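Local coordinates for citrate synthase (Pyrobaculum aerophilum, PDB 2IBP), which probably catalyses the condensation of oxaloacetate with acetyl-CoA and water to citrate and CoA, a step of the tricarboxylic acid cycle, as a homodimer of interlinked chains, at residues Gln16-Pro21 with Cys394-His399; Phe111-Ala116 with Thr160-His165; Phe168-Glu173 with Gly357-Tyr362; Phe221-Val226 with Ala238-Ala243; Ala227-Asp232 with Asn386-Pro391. All coordinates share one frame; numbering follows the deposited sequence. Where two conformers were deposited one is given.

Contact 1: Gln16-Pro21 with Cys394-His399; sequences QSPCGP and CYIGPH
Pro18 lays its ring over the sulfur of Cys394, with CD 3.6 Å from SG, and its CD and CG also meet Ile396, whose CD1 comes to 3.7 Å from Pro18 CD. The proline and isoleucine side chains meet at about a right angle. Beside them runs the bond that defines the contact, a disulfide between Cys19 SG and Cys394 SG, 2.1 Å long with a chi3 of 75°. The two cysteines reach it differently: SG of Cys394 stands anti to its backbone N (chi1 -172°), whereas SG of Cys19 lies beside its own backbone N (chi1 -51°). Ser17, on the same segment as Pro18, rests its OG 3.7 Å from Cys394 SG as a packing contact.

That hydroxyl also organises the turn carrying Cys19. Ser17 to Gly20 form a type I beta turn; within it Ser17 OG accepts from Cys19 N at 3.1 Å, an ST turn, and donates to Gly20 O at 2.6 Å, on a lone pair of the carbonyl. The cysteine is thus presented by a turn braced from inside. Because the disulfide joins positions near the two ends of one chain, it closes almost the whole polypeptide into a ring, and in this homodimer the two closed chains are topologically interlinked as a catenane.

The site lies at the surface, where the turn between strands 14-15 and 22-23 meets the end of strand 392-395; Cys394 and Tyr395 pair in parallel with a strand of the second subunit, which continues the sheet across the interface.

Contact 2: Phe111-Ala116 with Thr160-His165; sequences FALEAA and TIVAYH
The imidazole of His165 is the flat group that reaches across this contact: its CD2 side approaches the methyl of Ala112 obliquely, and the carbon distance there is too short to be trusted in detail. The other ring of the segment, Tyr164, takes no part and has Thr160 CG2 3.4 Å above one face, offset toward the rim.

Everything else between the helices is aliphatic. Ile161 CG2 makes two of the contacts. It stands anti to its backbone N and touches Ala116 CB at 3.6 Å and Leu113 CD1 at 4.0 Å. The leucine crosses both Ile161 and Val162 at a slant, its CD1 also meeting Val162 CG2 at 3.9 Å. The short segments approach to 9.8 Å between axes, with their directions 130° apart; Ala112 and Ala116 offer only methyls, and Ile161 CG2 fits between Ala116 and Leu113.

Helix 363-382 closes the Leu113 and Val162 side, and helix 95-103 lies against Ala116 and His165. No hydrogen bond joins the two segments, so their adhesion is hydrophobic packing between buried surfaces. The one polar side chain that takes part, His165, has both ring nitrogens bonded from outside the pair: ND1 by Tyr362 OH and NE2 by Leu104 O. This double grip probably fixes the imidazole's rotation, and it satisfies the nitrogens within an otherwise apolar helix interface.

Contact 3: Phe168-Glu173 with Gly357-Tyr362; sequences FSRGLE and GIPYEY. With ACT (acetate ion), chain C.
Helix 141-169 ends at Ser169, and Gly171, at positive phi, closes it as the C-prime residue of a Schellman motif; the facing segment 357-362 is a loop that opens with a second Schellman motif, at Gly357. The backbones stay apart, the nearest CA atoms, Arg170 and Pro359, being 11.0 Å from each other.

Arg170 bends at chi2 (54°), and its guanidinium meets the Glu361 carboxylate tip to tip in a salt bridge. NH2 donates to Glu361 OE2 at 3.1 Å, almost in the guanidinium plane and with an N-H...O angle of 161°; the bond from NH1 to the same oxygen is weak. The bridge belongs to the modelled one of two Glu361 conformers, so it is probably not permanently made. NH1 also donates to Ser169 OG at 2.9 Å, again close to the plane, a hold that does not depend on the glutamate. Pro359 CG packs 3.3 Å from NH2, and the ring edge of Tyr362 faces NH1, CE2 lying 3.9 Å away.

An acetate, probably from the crystallisation liquor, accepts from Tyr360 N at 2.9 Å and sets its methyl over the centre of the tyrosine ring.

This surface contact joins the C-terminal end of helix 141-169 to the link between helices 349-356 and 363-382. Tyr362 OH hydrogen-bonds to His165 ND1, one turn before Ser169 on helix 141-169, Ser169 OG to Tyr166 O, and Tyr360 packs on helix 252-263.

Contact 4: Phe221-Val226 with Ala238-Ala243; sequences FAAHVV and AAAIAA
Ala222 CB meets Ala243 CB at 4.0 Å, one of several methyl-to-methyl contacts between these helices. Ala222 and Ala239 bury the largest areas in it. Ala222 CB points at the other helix, while Ala239 CB takes Val226 CG2. That last pair is tight: Val226 CG2 to Ala239 CB measures 3.4 Å, less than usual van der Waals contact. The valine puts CG1 anti to its backbone N (chi1 168°), leaving CG2 beside the N and directed at the alanine. Along one flank Ala223 CB and Ala240 CB run beside each other, 4.2 Å apart.

A second kind of contact sets side chain against backbone. Ala222 CB lies 3.8 Å from Ala239 O and 4.2 Å from Ala240 CA, so the methyl rests directly on the main chain of the opposite helix. With mostly alanine methyls between them, the helices come very near: the segment axes approach to 7.6 Å, and the CA atoms of Ala223 and Ala240 to 5.1 Å.

Hydrogen bonds are absent between the segments; some of those around them cross to the second subunit. The carbonyls of Ala242 and Ala243 accept from Ser231 OG and Thr229 OG1 of the second subunit, and Phe221 meets Phe221 of that subunit with their planes nearly perpendicular. Helix 363-382 packs against the Ala223 and Ala240 flank through Val379 and Trp375.

Two consecutive helices joined by a short loop and pressed together through alanines, 144° apart in direction, form a close-packed antiparallel helical hairpin, here buried at the subunit interface of the largely helical citrate synthase fold.

Contact 5: Ala227-Asp232 with Asn386-Pro391; sequences ASTLSD and NRIFRP
Ala227 to Leu230 make a type I beta turn whose end, Leu230 at positive phi, completes a Schellman motif, and the extended segment 386-391 passes close by, with the CA atoms of Ser228 and Ile388 only 4.4 Å apart.

Ser228 carries the contact with both its carbonyl and its hydroxyl. Its O accepts from Asn386 ND2 at 3.0 Å along a nearly straight N-H...O (175°); the carbonyl oxygen lies in the Asn386 amide plane, while ND2 sits 40° out of the carbonyl plane. Ile388 CA adds a C-H...O approach to the same oxygen. On the side chain, Ser228 OG sits between its own backbone N and carbonyl carbon (chi1 77°) and accepts from Phe389 N at 3.2 Å. It also meets the edge of the Phe389 ring, in plane, 3.3 Å from CD2, and has a further hydrogen bond with Val225 O in the preceding helix turn.

Leu230 CD2 packs against the Asn386 amide, 3.6 Å from ND2, and Thr229 CG2 reaches Ile388 CD1 at 4.0 Å. Asn386 OD1, though buried here, has no polar partner in the model.

The turn links helix 218-227 to helix 233-244, and the other segment leads from helix 363-382 to strand 392-395. The rings of Tyr382, on helix 363-382, and Phe389 meet with their planes nearly parallel, while Arg387 forms a salt bridge with Glu27 of the second subunit.

Contacts 2 and 4 are buried helix pairs held by apolar side chains, and Glu114 packs on Ile241 where they touch. Contact 4 is the closer pair, lined mainly by alanines, whereas contact 2 adds leucine, isoleucine and histidine to its alanines. Contact 3 shares helix 141-169 with contact 2, and the bond from His165 to Tyr362 joins them, but toward the surface its chemistry turns to a salt bridge. Contact 5 is intermediate: partly buried, tied by hydrogen bonds, and packed on contact 4 through Phe389. Contact 1 stands apart at the surface, its centre about 25 Å from that of contact 5, and it alone is covalent. All except contact 3 reach the second subunit.

Contact 1: Gln16-Pro21 with Cys394-His399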
# COMPACT_ATOMS: atom_id res chain seq x y z
N GLN A 16 22.19 9.27 -11.55
CA GLN A 16 22.38 8.66 -12.85
C GLN A 16 22.58 7.16 -12.69
O GLN A 16 22.96 6.67 -11.63
CB GLN A 16 23.48 9.34 -13.67
CG GLN A 16 24.67 9.81 -12.87
CD GLN A 16 25.62 10.66 -13.70
OE1 GLN A 16 25.57 10.64 -14.93
NE2 GLN A 16 26.48 11.40 -13.03
N SER A 17 22.23 6.42 -13.74
CA SER A 17 22.31 4.99 -13.67
C SER A 17 22.53 4.44 -15.06
O SER A 17 22.35 5.15 -16.06
CB SER A 17 21.01 4.41 -13.10
OG SER A 17 20.01 4.33 -14.10
N PRO A 18 22.95 3.18 -15.13
CA PRO A 18 23.13 2.56 -16.43
C PRO A 18 21.88 2.57 -17.31
O PRO A 18 21.99 2.48 -18.52
CB PRO A 18 23.49 1.11 -16.06
CG PRO A 18 24.14 1.22 -14.76
CD PRO A 18 23.41 2.32 -14.04
N CYS A 19 20.71 2.70 -16.69
CA CYS A 19 19.43 2.64 -17.40
C CYS A 19 18.81 4.01 -17.67
O CYS A 19 17.77 4.10 -18.33
CB CYS A 19 18.45 1.81 -16.57
SG CYS A 19 19.10 0.21 -16.03
N GLY A 20 19.44 5.05 -17.13
CA GLY A 20 18.94 6.41 -17.28
C GLY A 20 18.83 7.15 -15.95
O GLY A 20 19.23 6.64 -14.90
N PRO A 21 18.25 8.36 -15.98
CA PRO A 21 18.14 9.15 -14.76
C PRO A 21 17.12 8.63 -13.75
O PRO A 21 16.02 8.20 -14.13
CB PRO A 21 17.72 10.53 -15.27
CG PRO A 21 17.01 10.24 -16.55
CD PRO A 21 17.68 9.05 -17.15
N CYS A 394 17.11 -0.16 -11.84
CA CYS A 394 18.26 -0.43 -12.69
C CYS A 394 19.26 -1.29 -11.95
O CYS A 394 19.74 -0.91 -10.90
CB CYS A 394 18.91 0.89 -13.09
SG CYS A 394 20.20 0.61 -14.34
N TYR A 395 19.54 -2.47 -12.49
CA TYR A 395 20.48 -3.36 -11.83
C TYR A 395 21.93 -2.91 -11.97
O TYR A 395 22.40 -2.56 -13.07
CB TYR A 395 20.35 -4.78 -12.38
CG TYR A 395 21.25 -5.78 -11.71
CD1 TYR A 395 20.88 -6.38 -10.51
CD2 TYR A 395 22.43 -6.21 -12.32
CE1 TYR A 395 21.65 -7.36 -9.92
CE2 TYR A 395 23.22 -7.17 -11.72
CZ TYR A 395 22.82 -7.77 -10.53
OH TYR A 395 23.59 -8.73 -9.91
N ILE A 396 22.59 -2.90 -10.83
CA ILE A 396 24.02 -2.63 -10.74
C ILE A 396 24.61 -3.72 -9.85
O ILE A 396 24.29 -3.86 -8.67
CB ILE A 396 24.33 -1.25 -10.16
CG1 ILE A 396 23.69 -0.15 -11.01
CG2 ILE A 396 25.85 -1.08 -10.08
CD1 ILE A 396 24.05 1.27 -10.58
N GLY A 397 25.42 -4.58 -10.46
CA GLY A 397 25.99 -5.68 -9.72
C GLY A 397 26.55 -6.73 -10.63
O GLY A 397 26.55 -6.58 -11.86
N PRO A 398 27.00 -7.85 -10.04
CA PRO A 398 27.63 -8.89 -10.83
C PRO A 398 26.66 -9.76 -11.62
O PRO A 398 25.44 -9.76 -11.37
CB PRO A 398 28.35 -9.73 -9.78
CG PRO A 398 27.51 -9.59 -8.57
CD PRO A 398 26.93 -8.20 -8.61
N HIS A 399 27.21 -10.53 -12.54
CA HIS A 399 26.44 -11.48 -13.32
C HIS A 399 27.25 -12.76 -13.41
O HIS A 399 28.48 -12.71 -13.41
CB HIS A 399 26.18 -10.97 -14.73
CG HIS A 399 25.26 -9.79 -14.79
ND1 HIS A 399 25.70 -8.49 -14.75
CD2 HIS A 399 23.91 -9.73 -14.88
CE1 HIS A 399 24.67 -7.67 -14.83
NE2 HIS A 399 23.57 -8.40 -14.92

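Contact 2: Phe111-Ala116 with Thr160-His165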
# COMPACT_ATOMS: atom_id res chain seq x y z
N PHE A 111 -2.30 -0.10 13.15
CA PHE A 111 -2.35 -1.50 12.70
C PHE A 111 -3.81 -1.95 12.68
O PHE A 111 -4.24 -2.67 11.77
CB PHE A 111 -1.55 -2.40 13.63
CG PHE A 111 -0.07 -2.31 13.43
CD1 PHE A 111 0.52 -2.82 12.28
CD2 PHE A 111 0.74 -1.83 14.44
CE1 PHE A 111 1.89 -2.80 12.12
CE2 PHE A 111 2.11 -1.79 14.27
CZ PHE A 111 2.68 -2.28 13.11
N ALA A 112 -4.56 -1.56 13.70
CA ALA A 112 -5.97 -1.90 13.79
C ALA A 112 -6.72 -1.30 12.63
O ALA A 112 -7.61 -1.95 12.08
CB ALA A 112 -6.57 -1.42 15.12
N LEU A 113 -6.41 -0.05 12.28
CA LEU A 113 -7.07 0.59 11.13
C LEU A 113 -6.79 -0.20 9.87
O LEU A 113 -7.71 -0.46 9.09
CB LEU A 113 -6.62 2.03 10.92
CG LEU A 113 -7.50 3.09 11.58
CD1 LEU A 113 -7.52 2.94 13.10
CD2 LEU A 113 -7.02 4.47 11.16
N GLU A 114 -5.52 -0.52 9.62
CA GLU A 114 -5.15 -1.25 8.41
C GLU A 114 -5.93 -2.55 8.32
O GLU A 114 -6.55 -2.85 7.30
CB GLU A 114 -3.67 -1.63 8.40
CG GLU A 114 -2.70 -0.50 8.21
CD GLU A 114 -1.27 -1.01 8.16
OE1 GLU A 114 -0.99 -1.97 7.41
OE2 GLU A 114 -0.43 -0.47 8.91
N ALA A 115 -5.89 -3.34 9.40
CA ALA A 115 -6.56 -4.64 9.43
C ALA A 115 -8.08 -4.52 9.38
O ALA A 115 -8.76 -5.28 8.68
CB ALA A 115 -6.11 -5.43 10.66
N ALA A 116 -8.63 -3.55 10.11
CA ALA A 116 -10.07 -3.35 10.15
C ALA A 116 -10.64 -2.93 8.80
O ALA A 116 -11.70 -3.39 8.38
CB ALA A 116 -10.44 -2.32 11.24
N THR A 160 -15.69 5.07 13.20
CA THR A 160 -16.16 3.96 14.01
C THR A 160 -14.99 3.04 14.35
O THR A 160 -14.86 2.56 15.47
CB THR A 160 -17.28 3.20 13.29
OG1 THR A 160 -18.21 4.15 12.75
CG2 THR A 160 -18.00 2.26 14.24
N ILE A 161 -14.18 2.76 13.34
CA ILE A 161 -13.01 1.91 13.53
C ILE A 161 -12.10 2.52 14.60
O ILE A 161 -11.70 1.85 15.55
CB ILE A 161 -12.24 1.74 12.22
CG1 ILE A 161 -13.07 0.97 11.20
CG2 ILE A 161 -10.92 0.99 12.49
CD1 ILE A 161 -12.40 0.83 9.86
N VAL A 162 -11.79 3.80 14.45
CA VAL A 162 -10.94 4.50 15.40
C VAL A 162 -11.50 4.46 16.81
O VAL A 162 -10.80 4.11 17.77
CB VAL A 162 -10.70 5.95 14.93
CG1 VAL A 162 -9.91 6.75 15.98
CG2 VAL A 162 -9.99 5.96 13.56
N ALA A 163 -12.76 4.87 16.95
CA ALA A 163 -13.41 4.92 18.26
C ALA A 163 -13.52 3.54 18.92
O ALA A 163 -13.25 3.41 20.12
CB ALA A 163 -14.79 5.56 18.14
N TYR A 164 -13.86 2.51 18.14
CA TYR A 164 -13.99 1.17 18.71
C TYR A 164 -12.64 0.69 19.22
O TYR A 164 -12.54 0.14 20.31
CB TYR A 164 -14.50 0.19 17.67
CG TYR A 164 -16.00 0.21 17.44
CD1 TYR A 164 -16.78 1.27 17.86
CD2 TYR A 164 -16.61 -0.79 16.68
CE1 TYR A 164 -18.15 1.29 17.64
CE2 TYR A 164 -17.98 -0.75 16.42
CZ TYR A 164 -18.74 0.30 16.89
OH TYR A 164 -20.10 0.37 16.62
N HIS A 165 -11.59 0.99 18.47
CA HIS A 165 -10.28 0.61 18.93
C HIS A 165 -9.94 1.34 20.22
O HIS A 165 -9.43 0.74 21.18
CB HIS A 165 -9.22 0.90 17.90
CG HIS A 165 -7.89 0.37 18.28
ND1 HIS A 165 -6.99 1.10 19.01
CD2 HIS A 165 -7.37 -0.88 18.16
CE1 HIS A 165 -5.93 0.35 19.27
NE2 HIS A 165 -6.14 -0.86 18.77

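Contact 3: Phe168-Glu173 with Gly357-Tyr362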
# COMPACT_ATOMS: atom_id res chain seq x y z
N PHE A 168 -11.89 -0.33 23.07
CA PHE A 168 -11.32 -1.62 23.40
C PHE A 168 -9.93 -1.50 24.02
O PHE A 168 -9.59 -2.29 24.90
CB PHE A 168 -11.24 -2.54 22.19
CG PHE A 168 -12.56 -3.04 21.69
CD1 PHE A 168 -13.50 -3.58 22.56
CD2 PHE A 168 -12.77 -3.20 20.34
CE1 PHE A 168 -14.68 -4.12 22.08
CE2 PHE A 168 -13.95 -3.73 19.85
CZ PHE A 168 -14.88 -4.23 20.73
N SER A 169 -9.14 -0.54 23.56
CA SER A 169 -7.77 -0.38 24.07
C SER A 169 -7.78 -0.00 25.55
O SER A 169 -6.82 -0.27 26.28
CB SER A 169 -6.99 0.67 23.27
OG SER A 169 -7.41 1.98 23.59
N ARG A 170 -8.88 0.62 25.99
CA ARG A 170 -9.07 1.06 27.37
C ARG A 170 -9.92 0.08 28.20
O ARG A 170 -10.32 0.38 29.32
CB ARG A 170 -9.71 2.46 27.38
CG ARG A 170 -8.73 3.63 27.32
CD ARG A 170 -7.74 3.57 26.16
NE ARG A 170 -6.73 4.64 26.26
CZ ARG A 170 -5.70 4.79 25.43
NH1 ARG A 170 -5.51 3.94 24.44
NH2 ARG A 170 -4.85 5.78 25.60
N GLY A 171 -10.16 -1.10 27.64
CA GLY A 171 -10.97 -2.13 28.28
C GLY A 171 -12.41 -1.72 28.48
O GLY A 171 -13.08 -2.21 29.40
N LEU A 172 -12.90 -0.84 27.62
CA LEU A 172 -14.28 -0.35 27.71
C LEU A 172 -15.13 -1.01 26.62
O LEU A 172 -14.60 -1.57 25.67
CB LEU A 172 -14.33 1.16 27.52
CG LEU A 172 -13.42 1.97 28.45
CD1 LEU A 172 -13.44 3.44 28.06
CD2 LEU A 172 -13.81 1.76 29.91
N GLU A 173 -16.44 -1.01 26.83
CA GLU A 173 -17.36 -1.55 25.83
C GLU A 173 -17.48 -0.51 24.73
O GLU A 173 -17.34 0.69 24.99
CB GLU A 173 -18.74 -1.82 26.43
CG GLU A 173 -18.74 -2.90 27.50
CD GLU A 173 -18.32 -4.25 26.94
OE1 GLU A 173 -18.67 -4.55 25.78
OE2 GLU A 173 -17.64 -5.01 27.67
N GLY A 357 -8.72 15.12 25.39
CA GLY A 357 -8.46 13.81 25.97
C GLY A 357 -8.20 12.74 24.93
O GLY A 357 -8.24 11.55 25.22
N ILE A 358 -7.92 13.16 23.71
CA ILE A 358 -7.60 12.21 22.65
C ILE A 358 -6.13 11.85 22.81
O ILE A 358 -5.27 12.74 22.82
CB ILE A 358 -7.82 12.82 21.27
CG1 ILE A 358 -9.31 13.16 21.09
CG2 ILE A 358 -7.28 11.86 20.17
CD1 ILE A 358 -9.62 13.92 19.83
N PRO A 359 -5.84 10.56 23.04
CA PRO A 359 -4.43 10.18 23.20
C PRO A 359 -3.62 10.46 21.94
O PRO A 359 -4.13 10.40 20.82
CB PRO A 359 -4.50 8.67 23.50
CG PRO A 359 -5.87 8.45 23.97
CD PRO A 359 -6.74 9.41 23.20
N TYR A 360 -2.32 10.70 22.11
CA TYR A 360 -1.46 11.02 20.98
C TYR A 360 -1.54 10.01 19.85
O TYR A 360 -1.49 10.38 18.67
CB TYR A 360 -0.00 11.05 21.43
CG TYR A 360 0.36 12.16 22.36
CD1 TYR A 360 0.20 13.48 21.98
CD2 TYR A 360 1.03 11.90 23.54
CE1 TYR A 360 0.61 14.53 22.80
CE2 TYR A 360 1.45 12.94 24.37
CZ TYR A 360 1.24 14.24 23.99
OH TYR A 360 1.64 15.28 24.82
N GLU A 361 -1.58 8.73 20.21
CA GLU A 361 -1.58 7.67 19.22
C GLU A 361 -2.83 7.66 18.33
O GLU A 361 -2.86 6.97 17.32
CB GLU A 361 -1.36 6.30 19.86
CG GLU A 361 -2.41 5.86 20.88
CD GLU A 361 -2.17 6.33 22.32
OE1 GLU A 361 -1.35 7.24 22.59
OE2 GLU A 361 -2.83 5.75 23.21
N TYR A 362 -3.84 8.45 18.72
CA TYR A 362 -5.07 8.57 17.91
C TYR A 362 -5.05 9.80 17.00
O TYR A 362 -5.95 10.00 16.20
CB TYR A 362 -6.34 8.51 18.75
CG TYR A 362 -6.56 7.12 19.30
CD1 TYR A 362 -7.22 6.14 18.55
CD2 TYR A 362 -5.95 6.72 20.48
CE1 TYR A 362 -7.34 4.86 19.00
CE2 TYR A 362 -6.04 5.42 20.92
CZ TYR A 362 -6.71 4.48 20.16
OH TYR A 362 -6.79 3.17 20.60
C ACT C . -1.49 11.39 25.68
O ACT C . -1.57 10.42 24.88
OXT ACT C . -0.86 11.19 26.74
CH3 ACT C . -2.11 12.73 25.38

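Contact 4: Phe221-Val226 with Ala238-Ala243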
# COMPACT_ATOMS: atom_id res chain seq x y z
N PHE A 221 -0.58 8.45 -2.78
CA PHE A 221 0.13 7.74 -3.83
C PHE A 221 -0.00 6.23 -3.67
O PHE A 221 -0.25 5.51 -4.66
CB PHE A 221 1.58 8.17 -3.86
CG PHE A 221 2.36 7.66 -5.03
CD1 PHE A 221 1.79 7.62 -6.29
CD2 PHE A 221 3.71 7.40 -4.90
CE1 PHE A 221 2.52 7.21 -7.37
CE2 PHE A 221 4.45 7.00 -6.00
CZ PHE A 221 3.85 6.92 -7.22
N ALA A 222 0.15 5.75 -2.43
CA ALA A 222 0.01 4.31 -2.13
C ALA A 222 -1.36 3.83 -2.59
O ALA A 222 -1.48 2.77 -3.20
CB ALA A 222 0.18 4.04 -0.65
N ALA A 223 -2.40 4.61 -2.30
CA ALA A 223 -3.75 4.28 -2.74
C ALA A 223 -3.81 4.18 -4.27
O ALA A 223 -4.47 3.28 -4.81
CB ALA A 223 -4.74 5.32 -2.24
N HIS A 224 -3.13 5.09 -4.97
CA HIS A 224 -3.08 5.04 -6.44
C HIS A 224 -2.41 3.78 -6.93
O HIS A 224 -2.84 3.18 -7.90
CB HIS A 224 -2.31 6.21 -7.04
CG HIS A 224 -3.09 7.48 -7.16
ND1 HIS A 224 -3.20 8.37 -6.12
CD2 HIS A 224 -3.74 8.03 -8.21
CE1 HIS A 224 -3.89 9.43 -6.53
NE2 HIS A 224 -4.24 9.24 -7.79
N VAL A 225 -1.29 3.43 -6.32
CA VAL A 225 -0.54 2.27 -6.80
C VAL A 225 -1.37 0.99 -6.65
O VAL A 225 -1.43 0.17 -7.55
CB VAL A 225 0.82 2.15 -6.07
CG1 VAL A 225 1.52 0.84 -6.47
CG2 VAL A 225 1.69 3.34 -6.43
N VAL A 226 -2.00 0.84 -5.50
CA VAL A 226 -2.84 -0.30 -5.24
C VAL A 226 -4.04 -0.27 -6.15
O VAL A 226 -4.34 -1.25 -6.81
CB VAL A 226 -3.25 -0.36 -3.76
CG1 VAL A 226 -4.35 -1.39 -3.54
CG2 VAL A 226 -2.03 -0.64 -2.88
N ALA A 238 -6.50 0.72 2.90
CA ALA A 238 -5.65 0.04 3.87
C ALA A 238 -4.18 0.36 3.56
O ALA A 238 -3.40 0.66 4.47
CB ALA A 238 -5.90 -1.46 3.86
N ALA A 239 -3.82 0.36 2.27
CA ALA A 239 -2.46 0.70 1.84
C ALA A 239 -2.12 2.16 2.14
O ALA A 239 -1.03 2.46 2.57
CB ALA A 239 -2.26 0.41 0.35
N ALA A 240 -3.06 3.07 1.90
CA ALA A 240 -2.87 4.49 2.23
C ALA A 240 -2.56 4.65 3.72
O ALA A 240 -1.65 5.38 4.11
CB ALA A 240 -4.11 5.27 1.87
N ILE A 241 -3.31 3.93 4.56
CA ILE A 241 -3.11 3.92 6.02
C ILE A 241 -1.73 3.39 6.36
O ILE A 241 -1.05 3.92 7.24
CB ILE A 241 -4.22 3.13 6.70
CG1 ILE A 241 -5.55 3.87 6.52
CG2 ILE A 241 -3.92 2.89 8.19
CD1 ILE A 241 -6.78 3.04 6.90
N ALA A 242 -1.33 2.31 5.69
CA ALA A 242 0.00 1.74 5.90
C ALA A 242 1.07 2.80 5.67
O ALA A 242 2.02 2.94 6.44
CB ALA A 242 0.20 0.56 4.96
N ALA A 243 0.91 3.59 4.63
CA ALA A 243 1.89 4.63 4.34
C ALA A 243 1.80 5.75 5.37
O ALA A 243 2.81 6.28 5.83
CB ALA A 243 1.68 5.19 2.93

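Contact 5: Ala227-Asp232 with Asn386-Pro391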
# COMPACT_ATOMS: atom_id res chain seq x y z
N ALA A 227 -4.71 0.88 -6.25
CA ALA A 227 -5.88 0.97 -7.11
C ALA A 227 -5.55 0.73 -8.57
O ALA A 227 -6.40 0.24 -9.33
CB ALA A 227 -6.56 2.31 -6.95
N SER A 228 -4.30 1.00 -8.96
CA SER A 228 -3.91 0.89 -10.37
C SER A 228 -3.96 -0.54 -10.92
O SER A 228 -4.00 -0.74 -12.13
CB SER A 228 -2.54 1.50 -10.65
OG SER A 228 -1.50 0.64 -10.22
N THR A 229 -3.94 -1.52 -10.01
CA THR A 229 -4.04 -2.93 -10.37
C THR A 229 -5.50 -3.37 -10.42
O THR A 229 -5.81 -4.54 -10.64
CB THR A 229 -3.36 -3.83 -9.34
OG1 THR A 229 -4.06 -3.79 -8.09
CG2 THR A 229 -1.91 -3.45 -9.13
N LEU A 230 -6.39 -2.41 -10.15
CA LEU A 230 -7.82 -2.63 -10.04
C LEU A 230 -8.18 -3.37 -8.77
O LEU A 230 -9.27 -3.94 -8.66
CB LEU A 230 -8.44 -3.26 -11.27
CG LEU A 230 -8.30 -2.39 -12.53
CD1 LEU A 230 -9.09 -3.06 -13.66
CD2 LEU A 230 -8.78 -0.97 -12.33
N SER A 231 -7.29 -3.30 -7.77
CA SER A 231 -7.57 -3.83 -6.45
C SER A 231 -8.70 -2.98 -5.86
O SER A 231 -8.97 -1.88 -6.32
CB SER A 231 -6.32 -3.77 -5.56
OG SER A 231 -6.58 -4.36 -4.30
N ASP A 232 -9.34 -3.51 -4.83
CA ASP A 232 -10.52 -2.86 -4.31
C ASP A 232 -10.25 -1.61 -3.50
O ASP A 232 -9.16 -1.41 -2.98
CB ASP A 232 -11.33 -3.84 -3.51
CG ASP A 232 -10.64 -4.25 -2.24
OD1 ASP A 232 -9.70 -5.08 -2.29
OD2 ASP A 232 -11.06 -3.74 -1.19
N ASN A 386 -7.50 4.52 -15.93
CA ASN A 386 -6.56 3.74 -15.16
C ASN A 386 -5.40 3.23 -15.98
O ASN A 386 -5.57 2.85 -17.14
CB ASN A 386 -7.24 2.53 -14.54
CG ASN A 386 -6.34 1.80 -13.57
OD1 ASN A 386 -6.00 2.33 -12.52
ND2 ASN A 386 -5.91 0.60 -13.94
N ARG A 387 -4.23 3.21 -15.36
CA ARG A 387 -3.08 2.54 -15.94
C ARG A 387 -2.30 1.96 -14.79
O ARG A 387 -1.92 2.68 -13.87
CB ARG A 387 -2.18 3.49 -16.73
CG ARG A 387 -0.99 2.80 -17.41
CD ARG A 387 -1.47 1.86 -18.49
NE ARG A 387 -0.39 1.37 -19.35
CZ ARG A 387 -0.02 1.95 -20.49
NH1 ARG A 387 -0.60 3.07 -20.91
NH2 ARG A 387 0.96 1.42 -21.22
N ILE A 388 -2.00 0.67 -14.84
CA ILE A 388 -1.21 0.06 -13.78
C ILE A 388 0.17 0.71 -13.72
O ILE A 388 0.79 1.00 -14.74
CB ILE A 388 -1.08 -1.45 -13.99
CG1 ILE A 388 -0.40 -2.11 -12.80
CG2 ILE A 388 -0.39 -1.74 -15.31
CD1 ILE A 388 -0.51 -3.62 -12.82
N PHE A 389 0.64 0.96 -12.51
CA PHE A 389 1.98 1.53 -12.33
C PHE A 389 3.03 0.48 -12.69
O PHE A 389 2.95 -0.67 -12.25
CB PHE A 389 2.17 2.12 -10.95
CG PHE A 389 1.48 3.44 -10.77
CD1 PHE A 389 2.11 4.62 -11.16
CD2 PHE A 389 0.18 3.49 -10.36
CE1 PHE A 389 1.44 5.85 -11.02
CE2 PHE A 389 -0.49 4.70 -10.26
CZ PHE A 389 0.14 5.87 -10.58
N ARG A 390 3.98 0.90 -13.53
CA ARG A 390 5.03 0.02 -14.05
C ARG A 390 6.42 0.66 -13.97
O ARG A 390 7.09 0.80 -15.00
CB ARG A 390 4.73 -0.28 -15.52
CG ARG A 390 3.49 -1.12 -15.78
CD ARG A 390 3.18 -1.22 -17.27
NE ARG A 390 2.01 -2.06 -17.54
CZ ARG A 390 1.36 -2.10 -18.70
NH1 ARG A 390 1.72 -1.30 -19.70
NH2 ARG A 390 0.31 -2.90 -18.84
N PRO A 391 6.85 1.10 -12.78
CA PRO A 391 8.18 1.69 -12.69
C PRO A 391 9.21 0.59 -12.79
O PRO A 391 8.85 -0.59 -12.90
CB PRO A 391 8.19 2.30 -11.29
CG PRO A 391 7.31 1.34 -10.51
CD PRO A 391 6.20 1.00 -11.46